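Local coordinates for sister chromatid cohesion protein (Chaetomium thermophilum, PDB 5T8V), which probably loads cohesin onto chromatin, the chain here being the C-terminal HEAT-repeat part of the loader, at residues Asp715-Asn720 with Ser727-Gly732; Leu675-Ile680 with Met710-Asp715; Asn150-Ala155 with Ser205-Leu210; Glu19-Leu24 with Thr77-Asp82. All coordinates share one frame; numbering follows the deposited sequence.

Contact 1 (Asp715-Asn720 with Ser727-Gly732); sequences DIYLRN and SAIANG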
loop_
_atom_site.group_PDB
_atom_site.type_symbol
_atom_site.label_atom_id
_atom_site.label_comp_id
_atom_site.label_asym_id
_atom_site.label_seq_id
_atom_site.Cartn_x
_atom_site.Cartn_y
_atom_site.Cartn_z
ATOM N N ASP A 715 9.469 -17.380 3.248
ATOM C CA ASP A 715 10.710 -16.710 3.624
ATOM C C ASP A 715 10.821 -16.570 5.138
ATOM O O ASP A 715 11.876 -16.847 5.725
ATOM C CB ASP A 715 10.791 -15.339 2.949
ATOM C CG ASP A 715 10.908 -15.439 1.437
ATOM O OD1 ASP A 715 11.519 -16.415 0.949
ATOM O OD2 ASP A 715 10.389 -14.543 0.737
ATOM N N ILE A 716 9.734 -16.156 5.793
ATOM C CA ILE A 716 9.751 -16.007 7.245
ATOM C C ILE A 716 9.963 -17.357 7.917
ATOM O O ILE A 716 10.674 -17.461 8.924
ATOM C CB ILE A 716 8.453 -15.335 7.727
ATOM C CG1 ILE A 716 8.310 -13.943 7.100
ATOM C CG2 ILE A 716 8.442 -15.235 9.243
ATOM C CD1 ILE A 716 6.926 -13.338 7.237
ATOM N N TYR A 717 9.339 -18.409 7.383
ATOM C CA TYR A 717 9.541 -19.741 7.942
ATOM C C TYR A 717 11.017 -20.111 7.940
ATOM O O TYR A 717 11.525 -20.676 8.915
ATOM C CB TYR A 717 8.730 -20.773 7.158
ATOM C CG TYR A 717 8.807 -22.176 7.728
ATOM C CD1 TYR A 717 9.912 -22.984 7.493
ATOM C CD2 TYR A 717 7.773 -22.693 8.494
ATOM C CE1 TYR A 717 9.987 -24.262 8.010
ATOM C CE2 TYR A 717 7.838 -23.973 9.015
ATOM C CZ TYR A 717 8.948 -24.753 8.770
ATOM O OH TYR A 717 9.020 -26.027 9.286
ATOM N N LEU A 718 11.726 -19.799 6.852
ATOM C CA LEU A 718 13.150 -20.116 6.801
ATOM C C LEU A 718 13.953 -19.219 7.736
ATOM O O LEU A 718 14.928 -19.671 8.348
ATOM C CB LEU A 718 13.667 -19.997 5.368
ATOM C CG LEU A 718 13.048 -20.943 4.332
ATOM C CD1 LEU A 718 13.723 -20.753 2.981
ATOM C CD2 LEU A 718 13.138 -22.401 4.777
ATOM N N ARG A 719 13.564 -17.949 7.866
ATOM C CA ARG A 719 14.317 -17.027 8.714
ATOM C C ARG A 719 14.178 -17.386 10.189
ATOM O O ARG A 719 15.176 -17.583 10.891
ATOM C CB ARG A 719 13.844 -15.590 8.487
ATOM C CG ARG A 719 14.232 -14.990 7.153
ATOM C CD ARG A 719 14.162 -13.471 7.203
ATOM N NE ARG A 719 13.357 -12.917 6.114
ATOM C CZ ARG A 719 12.122 -12.436 6.238
ATOM N NH1 ARG A 719 11.508 -12.415 7.416
ATOM N NH2 ARG A 719 11.497 -11.961 5.170
ATOM N N ASN A 720 12.944 -17.459 10.678
ATOM C CA ASN A 720 12.671 -17.541 12.106
ATOM C C ASN A 720 12.637 -18.995 12.562
ATOM O O ASN A 720 11.929 -19.819 11.975
ATOM C CB ASN A 720 11.341 -16.858 12.422
ATOM C CG ASN A 720 11.324 -16.222 13.791
ATOM O OD1 ASN A 720 11.753 -16.822 14.774
ATOM N ND2 ASN A 720 10.829 -14.992 13.862
ATOM N N SER A 727 5.175 -23.472 13.127
ATOM C CA SER A 727 4.050 -24.403 13.142
ATOM C C SER A 727 2.776 -23.742 12.626
ATOM O O SER A 727 1.999 -24.370 11.898
ATOM C CB SER A 727 3.840 -24.953 14.552
ATOM O OG SER A 727 3.541 -23.916 15.471
ATOM N N ALA A 728 2.540 -22.478 12.988
ATOM C CA ALA A 728 1.360 -21.779 12.481
ATOM C C ALA A 728 1.447 -21.576 10.971
ATOM O O ALA A 728 0.469 -21.798 10.242
ATOM C CB ALA A 728 1.204 -20.438 13.198
ATOM N N ILE A 729 2.615 -21.143 10.487
ATOM C CA ILE A 729 2.857 -21.020 9.049
ATOM C C ILE A 729 2.516 -22.331 8.353
ATOM O O ILE A 729 1.709 -22.375 7.417
ATOM C CB ILE A 729 4.321 -20.625 8.776
ATOM C CG1 ILE A 729 4.726 -19.350 9.533
ATOM C CG2 ILE A 729 4.560 -20.452 7.278
ATOM C CD1 ILE A 729 4.017 -18.109 9.095
ATOM N N ALA A 730 3.138 -23.423 8.806
ATOM C CA ALA A 730 2.944 -24.712 8.151
ATOM C C ALA A 730 1.485 -25.142 8.205
ATOM O O ALA A 730 0.978 -25.759 7.261
ATOM C CB ALA A 730 3.839 -25.768 8.798
ATOM N N ASN A 731 0.792 -24.826 9.300
ATOM C CA ASN A 731 -0.613 -25.199 9.409
ATOM C C ASN A 731 -1.458 -24.452 8.384
ATOM O O ASN A 731 -2.329 -25.048 7.739
ATOM C CB ASN A 731 -1.122 -24.931 10.824
ATOM C CG ASN A 731 -2.478 -25.556 11.081
ATOM O OD1 ASN A 731 -3.503 -25.047 10.629
ATOM N ND2 ASN A 731 -2.490 -26.669 11.808
ATOM N N GLY A 732 -1.212 -23.151 8.212
ATOM C CA GLY A 732 -1.941 -22.406 7.195
ATOM C C GLY A 732 -1.624 -22.883 5.790
ATOM O O GLY A 732 -2.525 -23.167 4.992
#

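Contact 2 (Leu675-Ile680 with Met710-Asp715); sequences LISKCI and MKLAKD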
loop_
_atom_site.group_PDB
_atom_site.type_symbol
_atom_site.label_atom_id
_atom_site.label_comp_id
_atom_site.label_asym_id
_atom_site.label_seq_id
_atom_site.Cartn_x
_atom_site.Cartn_y
_atom_site.Cartn_z
ATOM N N LEU A 675 4.839 -3.862 2.005
ATOM C CA LEU A 675 5.218 -2.986 3.111
ATOM C C LEU A 675 5.533 -3.787 4.368
ATOM O O LEU A 675 6.528 -3.519 5.050
ATOM C CB LEU A 675 4.111 -1.972 3.388
ATOM C CG LEU A 675 3.761 -1.010 2.251
ATOM C CD1 LEU A 675 2.831 0.073 2.776
ATOM C CD2 LEU A 675 5.006 -0.392 1.615
ATOM N N ILE A 676 4.691 -4.772 4.695
ATOM C CA ILE A 676 4.976 -5.646 5.831
ATOM C C ILE A 676 6.370 -6.245 5.695
ATOM O O ILE A 676 7.144 -6.292 6.659
ATOM C CB ILE A 676 3.896 -6.740 5.943
ATOM C CG1 ILE A 676 2.568 -6.117 6.388
ATOM C CG2 ILE A 676 4.329 -7.842 6.916
ATOM C CD1 ILE A 676 1.396 -7.077 6.383
ATOM N N SER A 677 6.714 -6.704 4.491
ATOM C CA SER A 677 8.025 -7.303 4.277
ATOM C C SER A 677 9.138 -6.297 4.539
ATOM O O SER A 677 10.149 -6.630 5.167
ATOM C CB SER A 677 8.126 -7.856 2.857
ATOM O OG SER A 677 9.357 -8.532 2.664
ATOM N N LYS A 678 8.974 -5.058 4.067
ATOM C CA LYS A 678 10.006 -4.053 4.306
ATOM C C LYS A 678 10.156 -3.764 5.796
ATOM O O LYS A 678 11.279 -3.675 6.310
ATOM C CB LYS A 678 9.681 -2.772 3.538
ATOM C CG LYS A 678 10.813 -1.749 3.518
ATOM C CD LYS A 678 12.069 -2.321 2.878
ATOM C CE LYS A 678 12.700 -1.337 1.910
ATOM N NZ LYS A 678 13.909 -1.906 1.250
ATOM N N CYS A 679 9.036 -3.617 6.507
ATOM C CA CYS A 679 9.095 -3.442 7.953
ATOM C C CYS A 679 9.888 -4.568 8.601
ATOM O O CYS A 679 10.837 -4.324 9.357
ATOM C CB CYS A 679 7.680 -3.383 8.531
ATOM S SG CYS A 679 6.711 -1.953 7.997
ATOM N N ILE A 680 9.514 -5.817 8.309
ATOM C CA ILE A 680 10.218 -6.963 8.880
ATOM C C ILE A 680 11.702 -6.895 8.544
ATOM O O ILE A 680 12.556 -7.290 9.345
ATOM C CB ILE A 680 9.584 -8.274 8.378
ATOM C CG1 ILE A 680 8.134 -8.379 8.854
ATOM C CG2 ILE A 680 10.383 -9.481 8.865
ATOM C CD1 ILE A 680 7.331 -9.437 8.126
ATOM N N MET A 710 1.746 -16.231 1.233
ATOM C CA MET A 710 2.350 -17.503 1.610
ATOM C C MET A 710 3.779 -17.651 1.104
ATOM O O MET A 710 4.548 -18.425 1.687
ATOM C CB MET A 710 1.487 -18.669 1.120
ATOM C CG MET A 710 1.227 -18.719 -0.369
ATOM S SD MET A 710 0.114 -20.074 -0.805
ATOM C CE MET A 710 -1.398 -19.586 0.026
ATOM N N LYS A 711 4.164 -16.926 0.052
ATOM C CA LYS A 711 5.578 -16.856 -0.301
ATOM C C LYS A 711 6.356 -16.092 0.768
ATOM O O LYS A 711 7.397 -16.556 1.256
ATOM C CB LYS A 711 5.744 -16.198 -1.672
ATOM C CG LYS A 711 7.065 -16.510 -2.364
ATOM C CD LYS A 711 7.096 -17.937 -2.895
ATOM C CE LYS A 711 8.396 -18.234 -3.630
ATOM N NZ LYS A 711 8.443 -19.628 -4.157
ATOM N N LEU A 712 5.853 -14.916 1.152
ATOM C CA LEU A 712 6.436 -14.191 2.275
ATOM C C LEU A 712 6.488 -15.066 3.521
ATOM O O LEU A 712 7.503 -15.100 4.227
ATOM C CB LEU A 712 5.630 -12.920 2.544
ATOM C CG LEU A 712 5.999 -12.109 3.790
ATOM C CD1 LEU A 712 7.422 -11.588 3.699
ATOM C CD2 LEU A 712 5.018 -10.964 3.986
ATOM N N ALA A 713 5.399 -15.787 3.801
ATOM C CA ALA A 713 5.374 -16.671 4.961
ATOM C C ALA A 713 6.404 -17.783 4.837
ATOM O O ALA A 713 6.903 -18.280 5.852
ATOM C CB ALA A 713 3.977 -17.260 5.140
ATOM N N LYS A 714 6.725 -18.199 3.610
ATOM C CA LYS A 714 7.807 -19.158 3.412
ATOM C C LYS A 714 9.145 -18.550 3.809
ATOM O O LYS A 714 9.889 -19.124 4.619
ATOM C CB LYS A 714 7.829 -19.621 1.954
ATOM C CG LYS A 714 9.109 -20.326 1.511
ATOM C CD LYS A 714 9.118 -20.521 0.006
ATOM C CE LYS A 714 10.506 -20.872 -0.497
ATOM N NZ LYS A 714 10.549 -20.955 -1.983
ATOM N N ASP A 715 9.469 -17.380 3.248
ATOM C CA ASP A 715 10.710 -16.710 3.624
ATOM C C ASP A 715 10.821 -16.570 5.138
ATOM O O ASP A 715 11.876 -16.847 5.725
ATOM C CB ASP A 715 10.791 -15.339 2.949
ATOM C CG ASP A 715 10.908 -15.439 1.437
ATOM O OD1 ASP A 715 11.519 -16.415 0.949
ATOM O OD2 ASP A 715 10.389 -14.543 0.737
#

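Contact 3 (Asn150-Ala155 with Ser205-Leu210); sequences NAIEQA and SMMSEL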
loop_
_atom_site.group_PDB
_atom_site.type_symbol
_atom_site.label_atom_id
_atom_site.label_comp_id
_atom_site.label_asym_id
_atom_site.label_seq_id
_atom_site.Cartn_x
_atom_site.Cartn_y
_atom_site.Cartn_z
ATOM N N ASN A 150 24.156 59.592 -20.842
ATOM C CA ASN A 150 24.665 59.023 -22.083
ATOM C C ASN A 150 25.783 58.022 -21.821
ATOM O O ASN A 150 25.897 57.018 -22.530
ATOM C CB ASN A 150 25.152 60.137 -23.007
ATOM C CG ASN A 150 25.599 59.616 -24.356
ATOM O OD1 ASN A 150 24.783 59.173 -25.164
ATOM N ND2 ASN A 150 26.900 59.672 -24.611
ATOM N N ALA A 151 26.623 58.277 -20.816
ATOM C CA ALA A 151 27.674 57.319 -20.486
ATOM C C ALA A 151 27.069 55.990 -20.053
ATOM O O ALA A 151 27.507 54.918 -20.493
ATOM C CB ALA A 151 28.581 57.883 -19.392
ATOM N N ILE A 152 26.052 56.041 -19.191
ATOM C CA ILE A 152 25.329 54.827 -18.826
ATOM C C ILE A 152 24.790 54.146 -20.074
ATOM O O ILE A 152 24.888 52.923 -20.223
ATOM C CB ILE A 152 24.202 55.150 -17.826
ATOM C CG1 ILE A 152 24.792 55.723 -16.534
ATOM C CG2 ILE A 152 23.384 53.897 -17.520
ATOM C CD1 ILE A 152 23.767 56.244 -15.560
ATOM N N GLU A 153 24.217 54.923 -20.995
ATOM C CA GLU A 153 23.673 54.338 -22.216
ATOM C C GLU A 153 24.753 53.591 -22.993
ATOM O O GLU A 153 24.540 52.463 -23.454
ATOM C CB GLU A 153 23.041 55.432 -23.078
ATOM C CG GLU A 153 21.878 54.952 -23.929
ATOM C CD GLU A 153 20.692 54.516 -23.092
ATOM O OE1 GLU A 153 20.584 54.971 -21.932
ATOM O OE2 GLU A 153 19.872 53.717 -23.589
ATOM N N GLN A 154 25.927 54.209 -23.144
ATOM C CA GLN A 154 27.025 53.570 -23.862
ATOM C C GLN A 154 27.452 52.280 -23.173
ATOM O O GLN A 154 27.604 51.237 -23.820
ATOM C CB GLN A 154 28.207 54.537 -23.969
ATOM C CG GLN A 154 27.923 55.777 -24.800
ATOM C CD GLN A 154 29.005 56.834 -24.663
ATOM O OE1 GLN A 154 29.655 56.945 -23.621
ATOM N NE2 GLN A 154 29.202 57.618 -25.716
ATOM N N ALA A 155 27.656 52.333 -21.854
ATOM C CA ALA A 155 28.042 51.135 -21.116
ATOM C C ALA A 155 27.023 50.020 -21.318
ATOM O O ALA A 155 27.386 48.867 -21.586
ATOM C CB ALA A 155 28.193 51.468 -19.631
ATOM N N SER A 205 29.772 43.723 -13.557
ATOM C CA SER A 205 29.748 43.906 -12.111
ATOM C C SER A 205 29.758 45.385 -11.751
ATOM O O SER A 205 29.104 45.803 -10.785
ATOM C CB SER A 205 30.937 43.189 -11.470
ATOM O OG SER A 205 32.140 43.899 -11.694
ATOM N N MET A 206 30.483 46.198 -12.523
ATOM C CA MET A 206 30.499 47.630 -12.253
ATOM C C MET A 206 29.123 48.253 -12.457
ATOM O O MET A 206 28.779 49.221 -11.774
ATOM C CB MET A 206 31.526 48.331 -13.139
ATOM C CG MET A 206 31.701 49.810 -12.811
ATOM S SD MET A 206 32.227 50.085 -11.105
ATOM C CE MET A 206 31.068 51.349 -10.599
ATOM N N MET A 207 28.333 47.727 -13.396
ATOM C CA MET A 207 26.959 48.201 -13.551
ATOM C C MET A 207 26.106 47.786 -12.361
ATOM O O MET A 207 25.315 48.591 -11.839
ATOM C CB MET A 207 26.359 47.662 -14.850
ATOM C CG MET A 207 27.111 48.075 -16.101
ATOM S SD MET A 207 27.098 49.855 -16.376
ATOM C CE MET A 207 25.380 50.131 -16.795
ATOM N N SER A 208 26.246 46.528 -11.923
ATOM C CA SER A 208 25.566 46.094 -10.706
ATOM C C SER A 208 25.839 47.054 -9.561
ATOM O O SER A 208 24.924 47.423 -8.815
ATOM C CB SER A 208 26.008 44.681 -10.323
ATOM O OG SER A 208 25.480 43.720 -11.219
ATOM N N GLU A 209 27.096 47.475 -9.406
ATOM C CA GLU A 209 27.413 48.470 -8.388
ATOM C C GLU A 209 26.749 49.807 -8.699
ATOM O O GLU A 209 26.210 50.462 -7.800
ATOM C CB GLU A 209 28.928 48.636 -8.276
ATOM C CG GLU A 209 29.374 49.669 -7.255
ATOM C CD GLU A 209 30.881 49.794 -7.179
ATOM O OE1 GLU A 209 31.580 48.873 -7.655
ATOM O OE2 GLU A 209 31.366 50.817 -6.649
ATOM N N LEU A 210 26.770 50.221 -9.968
ATOM C CA LEU A 210 26.226 51.519 -10.351
ATOM C C LEU A 210 24.787 51.679 -9.886
ATOM O O LEU A 210 24.448 52.644 -9.190
ATOM C CB LEU A 210 26.302 51.700 -11.869
ATOM C CG LEU A 210 25.666 52.990 -12.412
ATOM C CD1 LEU A 210 26.609 54.171 -12.240
ATOM C CD2 LEU A 210 25.254 52.829 -13.859
#

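Contact 4 (Glu19-Leu24 with Thr77-Asp82); sequences ELKAYL and TVPLDD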
loop_
_atom_site.group_PDB
_atom_site.type_symbol
_atom_site.label_atom_id
_atom_site.label_comp_id
_atom_site.label_asym_id
_atom_site.label_seq_id
_atom_site.Cartn_x
_atom_site.Cartn_y
_atom_site.Cartn_z
ATOM N N GLU A 19 49.127 59.227 -5.432
ATOM C CA GLU A 19 49.360 58.198 -6.441
ATOM C C GLU A 19 48.412 58.373 -7.620
ATOM O O GLU A 19 48.834 58.346 -8.783
ATOM C CB GLU A 19 49.205 56.809 -5.820
ATOM C CG GLU A 19 50.347 56.412 -4.894
ATOM C CD GLU A 19 50.145 55.047 -4.263
ATOM O OE1 GLU A 19 49.039 54.481 -4.403
ATOM O OE2 GLU A 19 51.092 54.538 -3.629
ATOM N N LEU A 20 47.120 58.565 -7.339
ATOM C CA LEU A 20 46.164 58.766 -8.422
ATOM C C LEU A 20 46.469 60.042 -9.195
ATOM O O LEU A 20 46.306 60.084 -10.418
ATOM C CB LEU A 20 44.737 58.806 -7.881
ATOM C CG LEU A 20 43.697 59.032 -8.984
ATOM C CD1 LEU A 20 42.532 58.078 -8.841
ATOM C CD2 LEU A 20 43.206 60.474 -8.985
ATOM N N LYS A 21 46.895 61.099 -8.504
ATOM C CA LYS A 21 47.263 62.327 -9.200
ATOM C C LYS A 21 48.437 62.083 -10.140
ATOM O O LYS A 21 48.401 62.470 -11.315
ATOM C CB LYS A 21 47.598 63.430 -8.194
ATOM C CG LYS A 21 46.384 64.053 -7.522
ATOM C CD LYS A 21 46.717 65.416 -6.924
ATOM C CE LYS A 21 45.511 66.026 -6.228
ATOM N NZ LYS A 21 45.656 67.496 -6.013
ATOM N N ALA A 22 49.486 61.429 -9.639
ATOM C CA ALA A 22 50.661 61.153 -10.460
ATOM C C ALA A 22 50.284 60.330 -11.686
ATOM O O ALA A 22 50.546 60.730 -12.828
ATOM C CB ALA A 22 51.721 60.432 -9.627
ATOM N N TYR A 23 49.662 59.170 -11.468
ATOM C CA TYR A 23 49.275 58.325 -12.592
ATOM C C TYR A 23 48.378 59.082 -13.564
ATOM O O TYR A 23 48.503 58.929 -14.785
ATOM C CB TYR A 23 48.568 57.068 -12.088
ATOM C CG TYR A 23 48.553 55.962 -13.111
ATOM C CD1 TYR A 23 47.780 56.065 -14.260
ATOM C CD2 TYR A 23 49.321 54.821 -12.936
ATOM C CE1 TYR A 23 47.771 55.064 -15.201
ATOM C CE2 TYR A 23 49.318 53.813 -13.873
ATOM C CZ TYR A 23 48.540 53.939 -15.002
ATOM O OH TYR A 23 48.532 52.939 -15.941
ATOM N N LEU A 24 47.466 59.899 -13.037
ATOM C CA LEU A 24 46.569 60.678 -13.884
ATOM C C LEU A 24 47.357 61.606 -14.800
ATOM O O LEU A 24 47.136 61.635 -16.018
ATOM C CB LEU A 24 45.605 61.473 -13.004
ATOM C CG LEU A 24 44.367 62.083 -13.655
ATOM C CD1 LEU A 24 43.325 61.010 -13.921
ATOM C CD2 LEU A 24 43.798 63.178 -12.762
ATOM N N THR A 77 38.626 65.174 -3.007
ATOM C CA THR A 77 39.708 66.137 -3.173
ATOM C C THR A 77 40.285 66.137 -4.581
ATOM O O THR A 77 40.946 67.111 -4.962
ATOM C CB THR A 77 40.822 65.852 -2.164
ATOM O OG1 THR A 77 40.251 65.628 -0.869
ATOM C CG2 THR A 77 41.794 67.026 -2.084
ATOM N N VAL A 78 40.060 65.079 -5.356
ATOM C CA VAL A 78 40.554 65.001 -6.728
ATOM C C VAL A 78 40.085 66.237 -7.488
ATOM O O VAL A 78 38.886 66.548 -7.469
ATOM C CB VAL A 78 40.081 63.712 -7.421
ATOM C CG1 VAL A 78 40.393 63.750 -8.921
ATOM C CG2 VAL A 78 40.737 62.503 -6.778
ATOM N N PRO A 79 40.971 66.965 -8.165
ATOM C CA PRO A 79 40.528 68.148 -8.912
ATOM C C PRO A 79 39.408 67.806 -9.880
ATOM O O PRO A 79 39.511 66.875 -10.680
ATOM C CB PRO A 79 41.797 68.597 -9.645
ATOM C CG PRO A 79 42.914 68.083 -8.813
ATOM C CD PRO A 79 42.431 66.787 -8.233
ATOM N N LEU A 80 38.319 68.571 -9.794
ATOM C CA LEU A 80 37.188 68.361 -10.692
ATOM C C LEU A 80 37.601 68.536 -12.147
ATOM O O LEU A 80 37.343 67.665 -12.987
ATOM C CB LEU A 80 36.062 69.332 -10.336
ATOM C CG LEU A 80 34.865 69.386 -11.290
ATOM C CD1 LEU A 80 34.025 68.123 -11.168
ATOM C CD2 LEU A 80 34.036 70.631 -11.027
ATOM N N ASP A 81 38.255 69.658 -12.462
ATOM C CA ASP A 81 38.497 70.027 -13.854
ATOM C C ASP A 81 39.195 68.925 -14.640
ATOM O O ASP A 81 38.965 68.790 -15.848
ATOM C CB ASP A 81 39.319 71.317 -13.915
ATOM C CG ASP A 81 38.457 72.550 -14.121
ATOM O OD1 ASP A 81 37.248 72.494 -13.814
ATOM O OD2 ASP A 81 38.992 73.578 -14.589
ATOM N N ASP A 82 40.045 68.129 -13.991
ATOM C CA ASP A 82 40.756 67.061 -14.681
ATOM C C ASP A 82 40.078 65.702 -14.520
ATOM O O ASP A 82 40.649 64.685 -14.926
ATOM C CB ASP A 82 42.218 67.002 -14.217
ATOM C CG ASP A 82 42.369 66.630 -12.754
ATOM O OD1 ASP A 82 41.484 65.945 -12.201
ATOM O OD2 ASP A 82 43.396 67.022 -12.157
#

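Contact 1 (Asp715-Asn720 with Ser727-Gly732)
Tyr-717 sets the CD2 edge of its ring against Ile-729 CB and its CG2 methyl. Tyr-717 CD2 is 4.0 Å from Ile-729 CB and 4.1 Å from Ile-729 CG2. Ile-729 CB comes in at the ring edge, near the ring plane. Tyr-717 CB also lies 4.2 Å from Ile-729 CG2, so the methyl touches both the ring and the carbon that carries it. The two side chains lie alongside, pointing opposite ways. With CG anti to the backbone N (chi1 -176°), the tyrosine ring extends toward helix 723-735. One turn position on, Tyr-717 CE2 is 4.4 Å from Ala-730 CB, which comes in obliquely. This is a looser contact than the one with the isoleucine.

The pair joins helix 703-719 to helix 723-735, two consecutive helices of the all-helical HEAT-repeat solenoid. The first helix ends at 719 and the next begins at 723, so the turn that links them is very short. The backbones come close here, with 6.9 Å between Tyr-717 CA and Ile-729 CA.

All three residues that touch are buried, and no hydrogen bond crosses between the segments. Arg-726, in the second helix, has a cation-pi contact with the Tyr-717 ring and donates from NE to Tyr-717 O. Around the pair, Tyr-717 packs on Leu-779 of helix 773-786, and Ile-729 on Val-695 of helix 685-696. The tyrosine OH has a weak hydrogen bond with Trp-756 NE1.

Contact 2 (Leu675-Ile680 with Met710-Asp715)
Ser-677 OG meets a methyl group: it lies 3.8 Å from Leu-712 CD1. Ser-677 CB is 3.9 Å from the same Leu-712 CD1, so this methyl rests against both atoms of the serine side chain. The contact is van der Waals, and no hydrogen bond crosses between the segments.

Leu-712 sends its other methyl to a second residue. Leu-712 CD2 is 4.3 Å from Ile-676 CG2, a looser apolar contact. The leucine therefore forks: one branch goes to the serine and the other to the isoleucine beside it. Its CG is anti to the backbone N (chi1 173°), which carries the fork across the gap. The backbones are nearest at Ser-677 CA and Leu-712 CA, 7.3 Å apart.

This is plain, mostly apolar helix-helix packing in the HEAT-repeat chain, joining helices 666-682 and 703-719. Ile-676 and Leu-712 are buried, while Ser-677 is partly exposed at the border of the contact. Helix 685-696, which comes between the two in the chain, packs against both: Met-690 touches Ile-676 and Val-694 touches Leu-712. Helix 652-660 lies against Ile-676 through Ile-657.

Contact 3 (Asn150-Ala155 with Ser205-Leu210)
Met-207, Leu-210, Ile-152 and Ala-155 form a small apolar core between two helices of the alpha-helical HEAT-repeat array. Ile-152 touches two residues of helix 190-213. Its CG1 is 4.0 Å from Leu-210 CD2, and its CD1 is 4.1 Å from the same Leu-210 CD2. The two side chains cross obliquely, and one leucine methyl rests against the longer isoleucine branch. The shorter branch turns to the methionine, with Ile-152 CG2 4.3 Å from Met-207 CE.

One step outward are the helices themselves. The axes of the segments 150-155 and 205-210 approach to 11.9 Å and cross at -144°, so they run roughly antiparallel. Met-207 spans this wide gap to the small Ala-155. Helix 120-136 packs behind: Ala-130 touches Ala-155, and Met-134 touches Leu-210. Cys-138, in the loop after it, also reaches Leu-210. All four contacting residues are buried.

The methionine chain is bent at both chi2 (-63°) and chi3 (-69°). The bends turn Met-207 CE to Ile-152 and bring Met-207 SD to 3.8 Å from Ala-155 CB.

Contact 4 (Glu19-Leu24 with Thr77-Asp82)
The loop and the start of helix 81-96 pack along helix 9-36, with Val-78, Pro-79 and Asp-82 meeting Leu-20, Lys-21 and Leu-24. Leu-20 CD2 is 3.9 Å from Val-78 CG2, and the two side chains cross at about a right angle. These two are buried and make the apolar part of the contact.

Lys-21 reaches the proline with the end of its side chain. The chain is extended beyond CG, and Lys-21 CE comes 3.8 Å from Pro-79 CD. Lys-21 NZ is 4.0 Å from Pro-79 CG. The lysine thus runs slantwise past Pro-79 at the partly exposed border.

This packing lies near the N-terminal end of the modelled, helix-rich HEAT-repeat chain. Helix 56-71 packs there too, Ala-65 and Leu-66 touching Leu-20. On the loop, Val-78 O accepts a hydrogen bond from Arg-141 NH1.

Farther on, the flat carboxylate of Asp-82 meets a methyl: Leu-24 CD2 is 3.7 Å from Asp-82 OD1 and also 3.7 Å from Asp-82 CG. Lys-21 NZ stays 6.6 Å from Asp-82 OD2, so any attraction between the opposite charges is probably mild.

In the fold
Contacts 1 and 2 are neighbours, with centres about 11 Å apart. They share helix 703-719 and Asp-715, and they touch through packing such as Ile-716 CD1 on Ile-680 CD1 at 4.0 Å. Both lie in the middle of the chain, nearer its centre than the other two. Contacts 3 and 4 sit toward the N-terminal end, with centres about 22 Å apart and no touch between them. Contacts 1 and 3 are both buried and meet through apolar atoms; contact 1 does so with a tyrosine ring. Contact 2 adds a partly exposed serine. Contact 4, farthest from the chain centre, pairs a helix with a loop and a helix start, and brings in a partly exposed lysine and aspartate.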